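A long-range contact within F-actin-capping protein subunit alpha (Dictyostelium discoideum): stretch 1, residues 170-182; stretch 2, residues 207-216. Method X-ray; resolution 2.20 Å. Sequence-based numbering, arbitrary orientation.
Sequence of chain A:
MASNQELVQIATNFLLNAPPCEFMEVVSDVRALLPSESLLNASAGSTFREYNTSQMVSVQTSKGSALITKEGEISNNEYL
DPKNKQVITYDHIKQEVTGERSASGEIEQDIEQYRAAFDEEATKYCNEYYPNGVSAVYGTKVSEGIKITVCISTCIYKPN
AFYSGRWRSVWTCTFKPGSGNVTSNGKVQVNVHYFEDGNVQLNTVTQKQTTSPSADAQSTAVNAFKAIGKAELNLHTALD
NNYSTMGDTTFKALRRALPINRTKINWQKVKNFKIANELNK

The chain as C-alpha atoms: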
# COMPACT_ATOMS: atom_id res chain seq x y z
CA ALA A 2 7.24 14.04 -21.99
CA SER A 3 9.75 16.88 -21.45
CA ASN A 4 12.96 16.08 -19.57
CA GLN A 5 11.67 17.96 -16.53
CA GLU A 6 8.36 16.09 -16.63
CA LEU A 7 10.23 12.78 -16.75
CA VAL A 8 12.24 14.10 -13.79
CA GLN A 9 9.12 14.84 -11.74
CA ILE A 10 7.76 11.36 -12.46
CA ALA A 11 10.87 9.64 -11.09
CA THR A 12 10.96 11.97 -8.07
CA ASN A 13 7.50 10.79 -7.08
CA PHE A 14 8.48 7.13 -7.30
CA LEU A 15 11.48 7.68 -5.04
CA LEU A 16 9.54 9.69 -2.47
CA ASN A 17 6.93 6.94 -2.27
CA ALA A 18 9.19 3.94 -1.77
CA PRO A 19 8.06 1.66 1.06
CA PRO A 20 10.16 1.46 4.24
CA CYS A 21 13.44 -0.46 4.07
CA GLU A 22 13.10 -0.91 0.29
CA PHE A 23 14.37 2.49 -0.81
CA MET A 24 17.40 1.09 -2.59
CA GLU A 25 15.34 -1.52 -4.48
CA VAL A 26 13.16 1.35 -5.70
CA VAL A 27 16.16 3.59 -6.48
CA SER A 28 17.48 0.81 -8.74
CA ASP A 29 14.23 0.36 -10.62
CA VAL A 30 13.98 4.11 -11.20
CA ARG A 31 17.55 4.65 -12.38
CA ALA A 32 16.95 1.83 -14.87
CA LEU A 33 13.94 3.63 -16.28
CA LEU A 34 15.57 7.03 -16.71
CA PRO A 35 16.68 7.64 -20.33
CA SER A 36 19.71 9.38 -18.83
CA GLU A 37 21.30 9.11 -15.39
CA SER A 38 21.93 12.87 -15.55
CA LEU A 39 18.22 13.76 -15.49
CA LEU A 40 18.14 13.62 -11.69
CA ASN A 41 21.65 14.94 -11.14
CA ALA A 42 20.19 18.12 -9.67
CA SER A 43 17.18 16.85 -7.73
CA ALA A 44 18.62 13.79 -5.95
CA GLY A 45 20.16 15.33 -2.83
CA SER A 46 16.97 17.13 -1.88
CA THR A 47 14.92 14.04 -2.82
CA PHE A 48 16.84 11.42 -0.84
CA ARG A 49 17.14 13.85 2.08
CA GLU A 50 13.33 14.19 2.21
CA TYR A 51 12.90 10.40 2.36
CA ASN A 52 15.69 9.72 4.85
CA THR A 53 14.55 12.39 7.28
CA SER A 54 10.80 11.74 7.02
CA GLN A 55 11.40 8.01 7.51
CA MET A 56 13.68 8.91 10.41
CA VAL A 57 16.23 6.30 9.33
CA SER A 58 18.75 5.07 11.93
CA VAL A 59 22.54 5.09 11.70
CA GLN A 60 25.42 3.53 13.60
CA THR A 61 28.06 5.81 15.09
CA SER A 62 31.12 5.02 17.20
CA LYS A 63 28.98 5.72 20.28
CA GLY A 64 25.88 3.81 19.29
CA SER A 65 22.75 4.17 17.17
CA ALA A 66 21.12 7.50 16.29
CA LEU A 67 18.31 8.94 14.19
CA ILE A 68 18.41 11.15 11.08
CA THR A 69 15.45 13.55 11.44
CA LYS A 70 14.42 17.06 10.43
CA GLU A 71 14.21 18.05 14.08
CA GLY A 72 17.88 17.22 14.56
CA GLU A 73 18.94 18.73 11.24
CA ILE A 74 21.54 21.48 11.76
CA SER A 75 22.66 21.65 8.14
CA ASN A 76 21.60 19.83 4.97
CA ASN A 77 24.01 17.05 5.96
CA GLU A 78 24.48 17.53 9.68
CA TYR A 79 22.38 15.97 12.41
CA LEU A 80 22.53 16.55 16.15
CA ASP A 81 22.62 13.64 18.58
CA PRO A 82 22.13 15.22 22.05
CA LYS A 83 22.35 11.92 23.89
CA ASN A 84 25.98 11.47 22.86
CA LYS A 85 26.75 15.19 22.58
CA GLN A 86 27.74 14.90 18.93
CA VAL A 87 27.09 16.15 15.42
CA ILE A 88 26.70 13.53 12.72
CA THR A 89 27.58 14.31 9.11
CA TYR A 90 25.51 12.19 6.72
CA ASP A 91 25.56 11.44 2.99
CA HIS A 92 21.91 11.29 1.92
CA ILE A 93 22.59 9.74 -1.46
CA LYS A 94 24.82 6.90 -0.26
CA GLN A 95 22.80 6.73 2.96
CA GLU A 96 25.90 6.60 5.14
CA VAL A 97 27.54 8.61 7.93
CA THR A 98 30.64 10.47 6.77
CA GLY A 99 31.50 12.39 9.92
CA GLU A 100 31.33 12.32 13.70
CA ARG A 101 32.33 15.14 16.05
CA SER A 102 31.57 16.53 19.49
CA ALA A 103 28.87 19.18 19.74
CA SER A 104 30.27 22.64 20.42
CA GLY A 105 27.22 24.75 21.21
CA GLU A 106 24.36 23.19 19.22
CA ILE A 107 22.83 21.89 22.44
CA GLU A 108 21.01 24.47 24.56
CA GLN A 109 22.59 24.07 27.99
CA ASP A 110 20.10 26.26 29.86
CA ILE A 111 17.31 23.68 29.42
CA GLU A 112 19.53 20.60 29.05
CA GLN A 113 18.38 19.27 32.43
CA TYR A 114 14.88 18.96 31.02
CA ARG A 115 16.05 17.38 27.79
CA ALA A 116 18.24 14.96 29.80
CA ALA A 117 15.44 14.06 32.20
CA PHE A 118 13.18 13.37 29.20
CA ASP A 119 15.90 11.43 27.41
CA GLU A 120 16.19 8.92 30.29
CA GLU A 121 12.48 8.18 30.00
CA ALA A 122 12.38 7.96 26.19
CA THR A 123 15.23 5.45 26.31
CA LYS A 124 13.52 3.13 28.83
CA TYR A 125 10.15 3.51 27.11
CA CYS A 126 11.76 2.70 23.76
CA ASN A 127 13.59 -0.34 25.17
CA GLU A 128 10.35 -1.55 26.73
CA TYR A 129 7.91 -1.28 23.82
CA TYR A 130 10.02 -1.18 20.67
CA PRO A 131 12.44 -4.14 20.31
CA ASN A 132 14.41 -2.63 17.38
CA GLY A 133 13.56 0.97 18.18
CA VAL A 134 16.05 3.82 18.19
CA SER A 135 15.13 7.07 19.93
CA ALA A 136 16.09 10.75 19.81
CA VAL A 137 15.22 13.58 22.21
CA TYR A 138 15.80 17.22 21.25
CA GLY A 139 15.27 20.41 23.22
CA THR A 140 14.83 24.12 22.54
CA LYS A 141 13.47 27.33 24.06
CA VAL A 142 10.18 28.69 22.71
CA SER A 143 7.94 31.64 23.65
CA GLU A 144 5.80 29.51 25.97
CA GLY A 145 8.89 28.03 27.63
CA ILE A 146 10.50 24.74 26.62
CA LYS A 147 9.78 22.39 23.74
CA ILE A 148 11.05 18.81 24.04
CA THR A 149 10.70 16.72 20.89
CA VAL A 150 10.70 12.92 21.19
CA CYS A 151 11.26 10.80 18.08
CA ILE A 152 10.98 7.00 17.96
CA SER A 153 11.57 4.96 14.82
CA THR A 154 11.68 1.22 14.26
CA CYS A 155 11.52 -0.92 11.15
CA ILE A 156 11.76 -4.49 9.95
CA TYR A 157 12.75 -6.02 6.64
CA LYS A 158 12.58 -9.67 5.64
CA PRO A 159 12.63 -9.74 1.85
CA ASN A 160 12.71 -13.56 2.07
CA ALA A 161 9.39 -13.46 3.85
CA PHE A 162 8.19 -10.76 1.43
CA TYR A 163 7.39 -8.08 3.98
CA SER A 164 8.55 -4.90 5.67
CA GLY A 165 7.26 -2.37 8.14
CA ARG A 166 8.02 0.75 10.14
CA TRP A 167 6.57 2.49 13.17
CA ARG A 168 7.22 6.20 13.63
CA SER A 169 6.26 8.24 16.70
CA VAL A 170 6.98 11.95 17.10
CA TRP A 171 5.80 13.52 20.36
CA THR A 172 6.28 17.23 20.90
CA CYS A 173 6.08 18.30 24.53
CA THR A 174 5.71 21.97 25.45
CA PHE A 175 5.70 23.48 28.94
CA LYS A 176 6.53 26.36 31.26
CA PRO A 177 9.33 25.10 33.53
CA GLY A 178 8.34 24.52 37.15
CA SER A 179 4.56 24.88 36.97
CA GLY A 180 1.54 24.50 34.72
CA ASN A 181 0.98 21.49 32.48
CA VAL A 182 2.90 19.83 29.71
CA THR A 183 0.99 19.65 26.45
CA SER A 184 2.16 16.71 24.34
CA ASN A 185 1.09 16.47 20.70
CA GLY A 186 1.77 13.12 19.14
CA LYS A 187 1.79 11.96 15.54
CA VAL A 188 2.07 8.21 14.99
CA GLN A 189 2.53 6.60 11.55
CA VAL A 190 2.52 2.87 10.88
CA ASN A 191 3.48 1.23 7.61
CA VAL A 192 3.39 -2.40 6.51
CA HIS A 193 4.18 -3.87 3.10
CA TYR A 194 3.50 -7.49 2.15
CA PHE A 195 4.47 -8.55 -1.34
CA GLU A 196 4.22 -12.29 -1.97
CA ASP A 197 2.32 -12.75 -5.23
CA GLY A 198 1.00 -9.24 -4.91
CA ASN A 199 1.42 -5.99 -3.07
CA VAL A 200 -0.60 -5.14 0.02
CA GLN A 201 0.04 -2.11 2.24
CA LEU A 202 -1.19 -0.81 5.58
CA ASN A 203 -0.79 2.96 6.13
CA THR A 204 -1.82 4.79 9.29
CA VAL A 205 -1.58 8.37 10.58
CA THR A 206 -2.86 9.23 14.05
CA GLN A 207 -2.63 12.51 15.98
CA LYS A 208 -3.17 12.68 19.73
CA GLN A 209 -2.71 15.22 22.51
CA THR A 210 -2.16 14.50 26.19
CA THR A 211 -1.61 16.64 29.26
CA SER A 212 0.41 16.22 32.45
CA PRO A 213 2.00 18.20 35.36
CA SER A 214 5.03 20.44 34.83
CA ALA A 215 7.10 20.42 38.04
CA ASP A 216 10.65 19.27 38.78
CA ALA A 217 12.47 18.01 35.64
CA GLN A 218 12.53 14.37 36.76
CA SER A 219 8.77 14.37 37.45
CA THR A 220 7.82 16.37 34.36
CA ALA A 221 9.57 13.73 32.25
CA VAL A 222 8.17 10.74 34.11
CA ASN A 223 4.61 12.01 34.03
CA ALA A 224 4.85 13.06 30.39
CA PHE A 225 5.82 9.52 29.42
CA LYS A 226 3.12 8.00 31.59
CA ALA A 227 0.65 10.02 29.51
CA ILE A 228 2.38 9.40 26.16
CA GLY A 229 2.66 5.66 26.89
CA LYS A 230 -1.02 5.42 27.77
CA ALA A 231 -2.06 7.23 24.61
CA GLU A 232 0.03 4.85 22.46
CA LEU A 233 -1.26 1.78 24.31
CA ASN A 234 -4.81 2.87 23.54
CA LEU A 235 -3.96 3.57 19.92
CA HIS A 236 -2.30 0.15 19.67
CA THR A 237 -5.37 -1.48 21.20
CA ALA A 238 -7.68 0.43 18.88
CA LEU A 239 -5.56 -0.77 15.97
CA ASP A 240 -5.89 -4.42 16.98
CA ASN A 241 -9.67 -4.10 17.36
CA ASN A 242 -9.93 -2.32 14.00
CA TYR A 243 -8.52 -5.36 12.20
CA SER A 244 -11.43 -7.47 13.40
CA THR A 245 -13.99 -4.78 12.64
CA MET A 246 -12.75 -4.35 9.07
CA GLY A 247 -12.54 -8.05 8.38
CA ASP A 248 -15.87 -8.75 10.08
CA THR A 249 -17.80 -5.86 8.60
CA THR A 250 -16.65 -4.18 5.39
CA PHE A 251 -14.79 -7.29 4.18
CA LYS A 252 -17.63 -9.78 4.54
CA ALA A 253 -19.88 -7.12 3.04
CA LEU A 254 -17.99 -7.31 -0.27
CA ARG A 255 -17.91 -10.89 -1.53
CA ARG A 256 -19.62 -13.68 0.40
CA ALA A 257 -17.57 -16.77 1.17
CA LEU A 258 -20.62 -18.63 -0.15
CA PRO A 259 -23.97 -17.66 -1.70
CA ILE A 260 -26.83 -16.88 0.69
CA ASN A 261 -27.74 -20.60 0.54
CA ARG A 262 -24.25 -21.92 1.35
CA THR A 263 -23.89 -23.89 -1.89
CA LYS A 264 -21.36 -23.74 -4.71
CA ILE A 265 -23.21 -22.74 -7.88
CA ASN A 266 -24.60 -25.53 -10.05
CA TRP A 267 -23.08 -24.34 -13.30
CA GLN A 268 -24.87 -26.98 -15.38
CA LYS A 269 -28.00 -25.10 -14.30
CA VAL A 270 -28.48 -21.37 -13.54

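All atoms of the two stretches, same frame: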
# COMPACT_ATOMS: atom_id res chain seq x y z
N VAL A 170 6.34 10.66 16.86
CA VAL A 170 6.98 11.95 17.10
C VAL A 170 6.08 12.71 18.07
O VAL A 170 4.97 13.14 17.70
CB VAL A 170 7.14 12.78 15.80
CG1 VAL A 170 7.64 14.17 16.13
CG2 VAL A 170 8.13 12.09 14.86
N TRP A 171 6.54 12.82 19.31
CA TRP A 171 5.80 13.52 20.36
C TRP A 171 6.49 14.82 20.70
O TRP A 171 7.68 14.84 21.05
CB TRP A 171 5.70 12.68 21.63
CG TRP A 171 4.72 11.55 21.54
CD1 TRP A 171 4.97 10.29 21.08
CD2 TRP A 171 3.33 11.60 21.87
NE1 TRP A 171 3.81 9.55 21.08
CE2 TRP A 171 2.79 10.33 21.56
CE3 TRP A 171 2.48 12.59 22.38
CZ2 TRP A 171 1.44 10.03 21.75
CZ3 TRP A 171 1.14 12.29 22.57
CH2 TRP A 171 0.63 11.02 22.25
N THR A 172 5.75 15.91 20.61
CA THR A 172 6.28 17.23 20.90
C THR A 172 5.67 17.70 22.20
O THR A 172 4.47 17.90 22.29
CB THR A 172 5.91 18.19 19.78
OG1 THR A 172 6.43 17.68 18.55
CG2 THR A 172 6.48 19.57 20.06
N CYS A 173 6.52 17.88 23.21
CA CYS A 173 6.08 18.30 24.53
C CYS A 173 6.48 19.72 24.89
O CYS A 173 7.67 20.04 24.97
CB CYS A 173 6.63 17.33 25.58
SG CYS A 173 6.55 15.60 25.06
N THR A 174 5.48 20.57 25.12
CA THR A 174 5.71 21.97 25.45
C THR A 174 5.26 22.30 26.87
O THR A 174 4.21 21.83 27.33
CB THR A 174 4.99 22.89 24.45
OG1 THR A 174 5.43 22.59 23.12
CG2 THR A 174 5.31 24.34 24.74
N PHE A 175 6.04 23.13 27.56
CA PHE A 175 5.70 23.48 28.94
C PHE A 175 6.49 24.64 29.53
O PHE A 175 7.59 24.97 29.07
CB PHE A 175 5.90 22.25 29.83
CG PHE A 175 7.30 21.70 29.79
CD1 PHE A 175 7.69 20.83 28.77
CD2 PHE A 175 8.23 22.05 30.76
CE1 PHE A 175 9.00 20.32 28.72
CE2 PHE A 175 9.55 21.54 30.73
CZ PHE A 175 9.92 20.67 29.70
N LYS A 176 5.90 25.27 30.54
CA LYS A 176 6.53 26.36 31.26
C LYS A 176 7.28 25.61 32.37
O LYS A 176 6.68 24.83 33.10
CB LYS A 176 5.47 27.28 31.87
CG LYS A 176 6.00 28.48 32.65
CD LYS A 176 4.85 29.35 33.17
CE LYS A 176 5.33 30.66 33.78
NZ LYS A 176 4.18 31.54 34.13
N PRO A 177 8.60 25.81 32.48
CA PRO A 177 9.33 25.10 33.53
C PRO A 177 8.96 25.42 34.97
O PRO A 177 8.94 26.57 35.37
CB PRO A 177 10.79 25.42 33.20
CG PRO A 177 10.72 26.72 32.47
CD PRO A 177 9.52 26.54 31.59
N GLY A 178 8.66 24.37 35.74
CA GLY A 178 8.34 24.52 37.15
C GLY A 178 6.88 24.52 37.58
O GLY A 178 6.58 24.26 38.75
N SER A 179 5.98 24.83 36.66
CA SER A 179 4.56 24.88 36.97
C SER A 179 3.73 24.74 35.70
O SER A 179 4.27 24.73 34.59
CB SER A 179 4.22 26.22 37.62
OG SER A 179 4.55 27.28 36.74
N GLY A 180 2.42 24.65 35.87
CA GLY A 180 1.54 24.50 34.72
C GLY A 180 1.53 23.06 34.26
O GLY A 180 1.96 22.17 34.99
N ASN A 181 1.06 22.84 33.04
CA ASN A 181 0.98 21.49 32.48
C ASN A 181 1.87 21.37 31.27
O ASN A 181 2.28 22.38 30.69
CB ASN A 181 -0.43 21.17 32.00
CG ASN A 181 -1.43 21.08 33.12
OD1 ASN A 181 -2.63 21.23 32.89
ND2 ASN A 181 -0.96 20.83 34.34
N VAL A 182 2.12 20.13 30.89
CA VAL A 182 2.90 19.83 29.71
C VAL A 182 1.88 19.40 28.67
O VAL A 182 1.07 18.51 28.92
CB VAL A 182 3.88 18.66 29.93
CG1 VAL A 182 4.52 18.26 28.59
CG2 VAL A 182 4.93 19.06 30.95
N GLN A 207 -3.09 11.35 15.22
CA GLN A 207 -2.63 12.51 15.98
C GLN A 207 -3.37 12.52 17.30
O GLN A 207 -4.60 12.40 17.34
CB GLN A 207 -2.92 13.80 15.22
CG GLN A 207 -2.48 13.79 13.78
CD GLN A 207 -1.89 15.12 13.36
OE1 GLN A 207 -1.93 15.48 12.19
NE2 GLN A 207 -1.30 15.84 14.31
N LYS A 208 -2.61 12.67 18.38
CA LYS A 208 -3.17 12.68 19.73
C LYS A 208 -2.53 13.79 20.56
O LYS A 208 -1.44 14.26 20.25
CB LYS A 208 -2.90 11.35 20.43
CG LYS A 208 -3.49 10.13 19.75
CD LYS A 208 -4.99 10.05 19.98
CE LYS A 208 -5.57 8.78 19.37
NZ LYS A 208 -7.02 8.64 19.66
N GLN A 209 -3.23 14.19 21.61
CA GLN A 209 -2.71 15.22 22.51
C GLN A 209 -3.01 14.80 23.94
O GLN A 209 -4.14 14.44 24.26
CB GLN A 209 -3.35 16.59 22.23
CG GLN A 209 -2.95 17.65 23.28
CD GLN A 209 -3.56 19.02 23.03
OE1 GLN A 209 -3.16 19.75 22.12
NE2 GLN A 209 -4.55 19.37 23.83
N THR A 210 -1.99 14.85 24.79
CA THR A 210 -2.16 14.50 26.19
C THR A 210 -1.70 15.67 27.04
O THR A 210 -1.09 16.62 26.54
CB THR A 210 -1.34 13.25 26.58
OG1 THR A 210 0.05 13.54 26.44
CG2 THR A 210 -1.70 12.07 25.71
N THR A 211 -1.99 15.59 28.33
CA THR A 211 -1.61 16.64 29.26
C THR A 211 -1.13 16.04 30.57
O THR A 211 -1.65 15.02 31.03
CB THR A 211 -2.79 17.59 29.53
OG1 THR A 211 -3.21 18.19 28.29
CG2 THR A 211 -2.39 18.69 30.49
N SER A 212 -0.13 16.68 31.18
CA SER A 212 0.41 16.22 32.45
C SER A 212 1.12 17.37 33.19
O SER A 212 1.45 18.40 32.59
CB SER A 212 1.36 15.03 32.21
OG SER A 212 2.22 15.28 31.12
N PRO A 213 1.35 17.20 34.50
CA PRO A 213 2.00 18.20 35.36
C PRO A 213 3.43 18.61 35.00
O PRO A 213 4.27 17.77 34.67
CB PRO A 213 1.95 17.55 36.74
CG PRO A 213 0.80 16.61 36.66
CD PRO A 213 0.95 16.02 35.29
N SER A 214 3.70 19.90 35.09
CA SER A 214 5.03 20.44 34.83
C SER A 214 5.60 20.92 36.16
O SER A 214 5.24 21.99 36.65
CB SER A 214 4.95 21.63 33.87
OG SER A 214 6.21 22.27 33.77
N ALA A 215 6.47 20.10 36.76
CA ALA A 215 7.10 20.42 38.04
C ALA A 215 8.62 20.28 37.92
O ALA A 215 9.24 20.87 37.03
CB ALA A 215 6.57 19.48 39.12
N ASP A 216 9.22 19.51 38.82
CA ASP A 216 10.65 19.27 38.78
C ASP A 216 10.95 18.40 37.55
O ASP A 216 10.20 17.47 37.24
CB ASP A 216 11.13 18.58 40.06
CG ASP A 216 10.37 17.30 40.37
OD1 ASP A 216 9.28 17.38 40.97
OD2 ASP A 216 10.87 16.22 39.98
O HOH W 1 8.55 21.52 34.68
O HOH W 2 1.63 15.75 28.45

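The two stretches meet as a short antiparallel β pairing that is extended by a serine hydroxyl and a water at the turn, with a lesser side-chain contact farther along; together they bury 542 Å², both sides summed.

The register rests on two bridges. Val182 and Ser212 form the hydrogen-bonded pair: Val182 N donates to Ser212 O at 2.5 Å (N-H...O angle 164°), and Ser212 N returns a bond to Val182 O at 3.1 Å (149°). Asn181 and Pro213 form the adjacent non-hydrogen-bonded pair, CA to CA 4.5 Å, a position that suits proline because no amide hydrogen is required of it. The ladder resumes with Ser214 N donating to Gly180 O at 2.9 Å (149°). Thr211 CA also lies 3.3 Å from Val182 O in a CA-H...O contact with an angle of 153° at the hydrogen.

Ser214 is the most extensively covered residue, losing 109 Å² to the other stretch. With chi1 in t, its OG donates to Lys176 O at 2.7 Å and lies 3.6 Å from Phe175 CD2. This ties it to the start of the type II turn Lys176–Ser179. Water 1 donates to Ser214 OG (2.6 Å) and Ala215 O (2.5 Å) and accepts from Gly178 N (3.0 Å), bridging the turn to stretch 2. Gly178 has phi/psi 99/-22, where a CB would jam against the preceding carbonyl; the positive phi of Gly180 (80°) likewise favours glycine.

Val182 and Ser212 point to the same sheet face, CB to OG 3.9 Å. The buried valine also packs its CG2 3.9 Å from Ser214 CB. Beside them, water 2 donates to Val182 O (2.9 Å) and Ser212 OG (2.8 Å). Farther along, Trp171 starts sideways, but its long ring reaches across, bringing CH2 to 4.0 Å from Lys208 CB and CZ3 to 4.2 Å from Thr210 OG1.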